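Local coordinates for protein nucleoside phosphorylase, putative (Trypanosoma brucei, PDB 3BJE) that acts as a homodimeric uridine phosphorylase of the nucleoside phosphorylase family, exchanging phosphate for the base of uridine to give uracil and ribose 1-phosphate, at residues 35-39 / 40-44; 108-112 / 113-117. All coordinates share one frame; numbering follows the deposited sequence.

Interaction 1 of 2, residues 35-39 / 40-44; sequences LKCKS and DELAD
Lys38 and Glu41 face each other across a short 3-10 turn, a helical bend in the loop that leads into strand 45-49. The turn is closed by Glu41 N, which donates to Lys38 O at 2.9 Å. Over this bend the Glu41 chain runs back, extended beyond CG (chi2 176°), and brings its carboxylate to the start of the turn. There Lys38 N donates to Glu41 OE1 on its anti side, 3.0 Å away and 28° out of the carboxylate plane. The two residues are thus tied in both directions, backbone to backbone and backbone to carboxylate. A water that donates to both Lys36 O and Glu41 OE1 gives this oxygen a second partner and helps fix the rotation of the carboxylate. The Lys38 side chain passes obliquely alongside the same group, with CG 3.4 Å from Glu41 OE1. A bend at the last torsion, chi4 77°, turns its ammonium back to a loose salt bridge in which NZ lies 3.6 Å from Glu41 OE2. The negative charge of Glu41 is therefore met by one backbone N-H, a water and, more loosely, the Lys38 ammonium, which would probably favour its ionised form. A weak bond from Leu42 N to Ser39 O continues the turn, while Ser39 OG points elsewhere, to Leu110 O on helix 97-112. The apolar side of the bend is formed by Cys37 and Leu42, both of which also touch Leu110. With SG anti to the backbone N, Cys37 sets its sulfur against two methylenes, 3.8 Å from Glu41 CB and 3.8 Å from Leu42 CB.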
ATOM      1  N   LEU A  35      -1.579 -12.667  -6.018  1.00 17.99           N
ATOM      2  CA  LEU A  35      -1.969 -12.813  -7.413  1.00 18.98           C
ATOM      3  C   LEU A  35      -2.248 -14.294  -7.670  1.00 20.90           C
ATOM      4  O   LEU A  35      -1.337 -15.126  -7.636  1.00 19.45           O
ATOM      5  CB  LEU A  35      -0.851 -12.293  -8.314  1.00 17.86           C
ATOM      6  CG  LEU A  35      -1.005 -12.566  -9.804  1.00 18.48           C
ATOM      7  CD1 LEU A  35      -2.230 -11.820 -10.423  1.00 18.05           C
ATOM      8  CD2 LEU A  35       0.307 -12.221 -10.504  1.00 20.26           C
ATOM      9  N   LYS A  36      -3.520 -14.626  -7.874  1.00 19.73           N
ATOM     10  CA  LYS A  36      -3.938 -16.018  -7.966  1.00 20.48           C
ATOM     11  C   LYS A  36      -3.923 -16.502  -9.401  1.00 22.06           C
ATOM     12  O   LYS A  36      -4.940 -16.895  -9.974  1.00 22.60           O
ATOM     13  CB  LYS A  36      -5.308 -16.194  -7.306  1.00 21.11           C
ATOM     14  CG  LYS A  36      -5.292 -15.921  -5.810  1.00 23.18           C
ATOM     15  CD  LYS A  36      -4.335 -16.865  -5.088  1.00 24.74           C
ATOM     16  CE  LYS A  36      -4.634 -16.976  -3.620  1.00 29.65           C
ATOM     17  NZ  LYS A  36      -3.583 -17.793  -2.937  1.00 30.19           N
ATOM     18  N   CYS A  37      -2.721 -16.493  -9.958  1.00 22.77           N
ATOM     19  CA  CYS A  37      -2.470 -16.788 -11.360  1.00 22.10           C
ATOM     20  C   CYS A  37      -1.409 -17.874 -11.428  1.00 21.53           C
ATOM     21  O   CYS A  37      -0.528 -17.935 -10.569  1.00 22.47           O
ATOM     22  CB  CYS A  37      -1.977 -15.516 -12.041  1.00 24.62           C
ATOM     23  SG  CYS A  37      -1.717 -15.644 -13.796  1.00 24.44           S
ATOM     24  N   LYS A  38      -1.526 -18.761 -12.416  1.00 21.83           N
ATOM     25  CA  LYS A  38      -0.557 -19.846 -12.608  1.00 22.51           C
ATOM     26  C   LYS A  38       0.389 -19.440 -13.723  1.00 19.38           C
ATOM     27  O   LYS A  38       0.043 -18.579 -14.532  1.00 18.93           O
ATOM     28  CB  LYS A  38      -1.280 -21.148 -12.983  1.00 22.96           C
ATOM     29  CG  LYS A  38      -2.440 -21.490 -12.071  1.00 26.83           C
ATOM     30  CD  LYS A  38      -2.962 -22.898 -12.329  1.00 29.92           C
ATOM     31  CE  LYS A  38      -4.226 -23.170 -11.525  1.00 38.30           C
ATOM     32  NZ  LYS A  38      -5.411 -22.506 -12.144  1.00 45.51           N
ATOM     33  N   SER A  39       1.568 -20.056 -13.798  1.00 19.90           N
ATOM     34  CA  SER A  39       2.566 -19.653 -14.808  1.00 19.67           C
ATOM     35  C   SER A  39       1.976 -19.592 -16.220  1.00 19.96           C
ATOM     36  O   SER A  39       2.214 -18.634 -16.960  1.00 21.27           O
ATOM     37  CB  SER A  39       3.760 -20.595 -14.822  1.00 21.99           C
ATOM     38  OG  SER A  39       4.526 -20.492 -13.632  1.00 24.72           O
ATOM     39  N   ASP A  40       1.210 -20.617 -16.588  1.00 20.07           N
ATOM     40  CA  ASP A  40       0.730 -20.724 -17.964  1.00 20.86           C
ATOM     41  C   ASP A  40      -0.455 -19.814 -18.272  1.00 19.94           C
ATOM     42  O   ASP A  40      -0.922 -19.777 -19.408  1.00 21.66           O
ATOM     43  CB  ASP A  40       0.456 -22.186 -18.381  1.00 24.15           C
ATOM     44  CG  ASP A  40      -0.743 -22.827 -17.680  1.00 29.44           C
ATOM     45  OD1 ASP A  40      -1.404 -22.211 -16.821  1.00 34.90           O
ATOM     46  OD2 ASP A  40      -1.021 -24.006 -18.007  1.00 37.13           O
ATOM     47  N   GLU A  41      -0.930 -19.090 -17.261  1.00 17.38           N
ATOM     48  CA  GLU A  41      -2.030 -18.140 -17.414  1.00 19.61           C
ATOM     49  C   GLU A  41      -1.599 -16.691 -17.538  1.00 20.27           C
ATOM     50  O   GLU A  41      -2.439 -15.841 -17.744  1.00 21.31           O
ATOM     51  CB  GLU A  41      -2.965 -18.230 -16.220  1.00 19.85           C
ATOM     52  CG  GLU A  41      -3.642 -19.560 -16.124  1.00 21.48           C
ATOM     53  CD  GLU A  41      -4.512 -19.697 -14.888  1.00 25.10           C
ATOM     54  OE1 GLU A  41      -4.160 -19.135 -13.828  1.00 25.52           O
ATOM     55  OE2 GLU A  41      -5.550 -20.380 -14.997  1.00 26.37           O
ATOM     56  N   LEU A  42      -0.304 -16.420 -17.391  1.00 16.50           N
ATOM     57  CA  LEU A  42       0.209 -15.057 -17.347  1.00 17.29           C
ATOM     58  C   LEU A  42       0.970 -14.752 -18.637  1.00 18.66           C
ATOM     59  O   LEU A  42       1.905 -15.471 -18.983  1.00 19.09           O
ATOM     60  CB  LEU A  42       1.143 -14.914 -16.149  1.00 18.40           C
ATOM     61  CG  LEU A  42       1.811 -13.550 -15.947  1.00 19.27           C
ATOM     62  CD1 LEU A  42       0.748 -12.496 -15.721  1.00 17.29           C
ATOM     63  CD2 LEU A  42       2.785 -13.652 -14.767  1.00 21.02           C
ATOM     64  N   ALA A  43       0.575 -13.685 -19.333  1.00 18.34           N
ATOM     65  CA  ALA A  43       1.264 -13.240 -20.552  1.00 18.08           C
ATOM     66  C   ALA A  43       2.573 -12.514 -20.216  1.00 18.72           C
ATOM     67  O   ALA A  43       2.767 -12.049 -19.097  1.00 19.34           O
ATOM     68  CB  ALA A  43       0.353 -12.319 -21.370  1.00 19.75           C
ATOM     69  N   ASP A  44       3.462 -12.418 -21.198  1.00 18.56           N
ATOM     70  CA  ASP A  44       4.697 -11.626 -21.065  1.00 18.79           C
ATOM     71  C   ASP A  44       4.425 -10.124 -21.056  1.00 18.60           C
ATOM     72  O   ASP A  44       5.252  -9.344 -20.577  1.00 18.09           O
ATOM     73  CB  ASP A  44       5.660 -11.914 -22.220  1.00 17.79           C
ATOM     74  CG  ASP A  44       6.233 -13.313 -22.187  1.00 17.66           C
ATOM     75  OD1 ASP A  44       6.133 -13.997 -21.159  1.00 21.37           O
ATOM     76  OD2 ASP A  44       6.801 -13.730 -23.217  1.00 20.36           O
TER
HETATM   77  O   HOH W   1      -5.899 -18.892 -11.708  1.00 27.66           O

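Interaction 2 of 2, residues 108-112 / 113-117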
ATOM      1  N   HIS A 108       7.522 -12.359 -10.991  1.00 15.94           N
ATOM      2  CA  HIS A 108       8.882 -12.920 -11.115  1.00 15.74           C
ATOM      3  C   HIS A 108       8.916 -14.418 -10.901  1.00 16.40           C
ATOM      4  O   HIS A 108       9.474 -15.136 -11.736  1.00 17.75           O
ATOM      5  CB  HIS A 108       9.844 -12.192 -10.171  1.00 16.76           C
ATOM      6  CG  HIS A 108      11.260 -12.649 -10.275  1.00 16.09           C
ATOM      7  ND1 HIS A 108      11.893 -12.802 -11.487  1.00 17.28           N
ATOM      8  CD2 HIS A 108      12.166 -12.991  -9.324  1.00 18.23           C
ATOM      9  CE1 HIS A 108      13.130 -13.228 -11.277  1.00 19.47           C
ATOM     10  NE2 HIS A 108      13.318 -13.356  -9.976  1.00 16.98           N
ATOM     11  N   ALA A 109       8.270 -14.886  -9.835  1.00 15.81           N
ATOM     12  CA  ALA A 109       8.180 -16.315  -9.570  1.00 17.19           C
ATOM     13  C   ALA A 109       7.373 -17.057 -10.647  1.00 17.44           C
ATOM     14  O   ALA A 109       7.769 -18.127 -11.113  1.00 18.98           O
ATOM     15  CB  ALA A 109       7.586 -16.563  -8.157  1.00 17.59           C
ATOM     16  N   LEU A 110       6.246 -16.491 -11.067  1.00 15.97           N
ATOM     17  CA  LEU A 110       5.462 -17.147 -12.113  1.00 16.34           C
ATOM     18  C   LEU A 110       6.225 -17.299 -13.436  1.00 17.94           C
ATOM     19  O   LEU A 110       6.071 -18.309 -14.147  1.00 17.67           O
ATOM     20  CB  LEU A 110       4.145 -16.424 -12.330  1.00 18.23           C
ATOM     21  CG  LEU A 110       3.157 -16.544 -11.168  1.00 19.23           C
ATOM     22  CD1 LEU A 110       1.979 -15.621 -11.410  1.00 21.11           C
ATOM     23  CD2 LEU A 110       2.661 -17.969 -10.990  1.00 18.28           C
ATOM     24  N   LYS A 111       7.048 -16.309 -13.767  1.00 16.41           N
ATOM     25  CA  LYS A 111       7.795 -16.350 -15.020  1.00 16.70           C
ATOM     26  C   LYS A 111       9.099 -17.119 -14.941  1.00 18.71           C
ATOM     27  O   LYS A 111       9.520 -17.726 -15.930  1.00 19.34           O
ATOM     28  CB  LYS A 111       8.038 -14.941 -15.529  1.00 17.16           C
ATOM     29  CG  LYS A 111       6.761 -14.332 -16.101  1.00 17.65           C
ATOM     30  CD  LYS A 111       6.421 -14.905 -17.492  1.00 18.06           C
ATOM     31  CE  LYS A 111       4.997 -14.570 -17.907  1.00 17.97           C
ATOM     32  NZ  LYS A 111       4.624 -15.165 -19.220  1.00 19.32           N
ATOM     33  N   GLU A 112       9.766 -17.083 -13.790  1.00 16.50           N
ATOM     34  CA  GLU A 112      11.141 -17.599 -13.718  1.00 15.67           C
ATOM     35  C   GLU A 112      11.376 -18.736 -12.718  1.00 17.12           C
ATOM     36  O   GLU A 112      12.466 -19.325 -12.704  1.00 19.48           O
ATOM     37  CB  GLU A 112      12.116 -16.456 -13.481  1.00 15.61           C
ATOM     38  CG  GLU A 112      12.150 -15.455 -14.612  1.00 19.10           C
ATOM     39  CD  GLU A 112      13.285 -14.464 -14.487  1.00 20.76           C
ATOM     40  OE1 GLU A 112      14.460 -14.907 -14.382  1.00 20.56           O
ATOM     41  OE2 GLU A 112      13.011 -13.244 -14.541  1.00 19.25           O
ATOM     42  N   TYR A 113      10.378 -19.073 -11.896  1.00 16.43           N
ATOM     43  CA  TYR A 113      10.483 -20.280 -11.078  1.00 17.19           C
ATOM     44  C   TYR A 113       9.749 -21.413 -11.785  1.00 19.52           C
ATOM     45  O   TYR A 113       8.532 -21.350 -11.992  1.00 19.68           O
ATOM     46  CB  TYR A 113       9.950 -20.083  -9.653  1.00 19.23           C
ATOM     47  CG  TYR A 113      10.219 -21.290  -8.779  1.00 20.76           C
ATOM     48  CD1 TYR A 113      11.508 -21.599  -8.374  1.00 23.41           C
ATOM     49  CD2 TYR A 113       9.189 -22.150  -8.400  1.00 23.25           C
ATOM     50  CE1 TYR A 113      11.764 -22.706  -7.590  1.00 24.81           C
ATOM     51  CE2 TYR A 113       9.442 -23.273  -7.611  1.00 24.97           C
ATOM     52  CZ  TYR A 113      10.731 -23.537  -7.217  1.00 24.08           C
ATOM     53  OH  TYR A 113      10.997 -24.646  -6.444  1.00 25.44           O
ATOM     54  N   ASP A 114      10.512 -22.421 -12.199  1.00 19.40           N
ATOM     55  CA  ASP A 114       9.952 -23.592 -12.849  1.00 21.00           C
ATOM     56  C   ASP A 114       9.433 -24.548 -11.776  1.00 20.47           C
ATOM     57  O   ASP A 114      10.212 -25.266 -11.134  1.00 21.64           O
ATOM     58  CB  ASP A 114      11.020 -24.244 -13.734  1.00 18.78           C
ATOM     59  CG  ASP A 114      10.494 -25.412 -14.518  1.00 24.40           C
ATOM     60  OD1 ASP A 114       9.415 -25.933 -14.177  1.00 23.72           O
ATOM     61  OD2 ASP A 114      11.182 -25.815 -15.475  1.00 19.91           O
ATOM     62  N   MET A 115       8.118 -24.508 -11.560  1.00 23.82           N
ATOM     63  CA  MET A 115       7.498 -25.272 -10.487  1.00 25.44           C
ATOM     64  C   MET A 115       7.593 -26.766 -10.764  1.00 26.39           C
ATOM     65  O   MET A 115       7.744 -27.563  -9.836  1.00 27.17           O
ATOM     66  CB  MET A 115       6.039 -24.843 -10.294  1.00 26.88           C
ATOM     67  CG  MET A 115       5.925 -23.509  -9.596  1.00 32.72           C
ATOM     68  SD  MET A 115       4.266 -22.813  -9.653  1.00 38.57           S
ATOM     69  CE  MET A 115       4.624 -21.065  -9.384  1.00 35.52           C
ATOM     70  N   GLU A 116       7.511 -27.128 -12.044  1.00 24.63           N
ATOM     71  CA  GLU A 116       7.570 -28.528 -12.487  1.00 26.10           C
ATOM     72  C   GLU A 116       8.918 -29.161 -12.102  1.00 23.35           C
ATOM     73  O   GLU A 116       8.979 -30.326 -11.712  1.00 21.65           O
ATOM     74  CB  GLU A 116       7.365 -28.570 -14.009  1.00 25.85           C
ATOM     75  CG  GLU A 116       6.794 -29.853 -14.571  1.00 32.08           C
ATOM     76  CD  GLU A 116       6.901 -29.924 -16.098  1.00 32.64           C
ATOM     77  OE1 GLU A 116       6.996 -28.849 -16.749  1.00 36.47           O
ATOM     78  OE2 GLU A 116       6.885 -31.053 -16.642  1.00 32.14           O
ATOM     79  N   ARG A 117       9.990 -28.373 -12.191  1.00 21.34           N
ATOM     80  CA  ARG A 117      11.357 -28.863 -11.930  1.00 24.89           C
ATOM     81  C   ARG A 117      11.932 -28.416 -10.584  1.00 23.31           C
ATOM     82  O   ARG A 117      12.976 -28.918 -10.155  1.00 25.19           O
ATOM     83  CB  ARG A 117      12.290 -28.425 -13.061  1.00 24.35           C
ATOM     84  CG  ARG A 117      12.029 -29.182 -14.340  1.00 28.22           C
ATOM     85  CD  ARG A 117      12.863 -28.694 -15.507  1.00 29.47           C
ATOM     86  NE  ARG A 117      12.465 -29.400 -16.725  1.00 33.10           N
ATOM     87  CZ  ARG A 117      11.343 -29.161 -17.410  1.00 35.95           C
ATOM     88  NH1 ARG A 117      10.494 -28.199 -17.040  1.00 33.67           N
ATOM     89  NH2 ARG A 117      11.080 -29.885 -18.494  1.00 36.20           N
TER
HETATM   90  O   HOH W   2       8.027 -20.367 -14.535  1.00 24.49           O
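Ala109 and Tyr113 meet where helix 97-112 ends and the chain enters the short strand 113-114, which pairs antiparallel with 119-120. Backbone hydrogen bonding carries the join: Tyr113 N donates to Ala109 O at 2.9 Å, a last helical i to i+4 bond that follows the one from Glu112 N to His108 O. Tyr113 CB lies against the same carbonyl, 3.3 Å from Ala109 O. Tyr113 is also the first residue to leave helical geometry, and its own carbonyl is linked to the helix through solvent. One water donates to Leu110 O at 2.9 Å and to Tyr113 O at 2.8 Å, bridging the final turn and the strand. Apolar contacts lie beside this polar seam. Ala109 CB and Tyr113 CB are 4.5 Å apart, and Tyr113 CG, anti to the backbone N (chi1 -173°), sends the ring away from the helix to meet Trp120 edge-to-face. Met115 reaches back along an extended chain and crosses the Leu110 side chain at an angle, its CE methyl 4.0 Å from Leu110 CD2. Polar and charged groups form two clusters. On the helix, Glu112 OE2 lies in plane at the edge of the His108 ring; His108 ND1 and Glu112 OE2 each hydrogen-bond to Tyr307 OH, while Arg123 pairs with the carboxylate. His108 NE2 is bonded to Arg260 N of the second subunit, placing this helix end by the dimer interface. At the end of the strand, Asp114 forms an Asx motif in which Arg117 N comes to OD1 from above the carboxylate plane, 3.2 Å away. Its CG lies in plane at the guanidinium edge of Arg117, whose NH1 forms a longer salt bridge with Glu116 OE1 and, within another, donates at 2.9 Å to the syn lone pair of Asp114 OD2.

Interaction 1 precedes interaction 2 along the chain, and their centres lie about 10 Å apart on the same side of the chain's centre, away from the ribose phosphate, uracil and calcium sites. They touch directly: the loop before strand 45-49 packs against the last turn of helix 97-112. Lys111 NZ forms a salt bridge with Asp44 OD1 at 2.7 Å and also hydrogen-bonds to Leu42 O, while Ser39 OG probably bonds to Leu110 O. Leu110 thus serves both contacts, its CD2 also packing on Cys37 O at 3.2 Å. Together they join the approach to a central strand with the end of a helix that also reaches the second subunit, through His108 and Glu112.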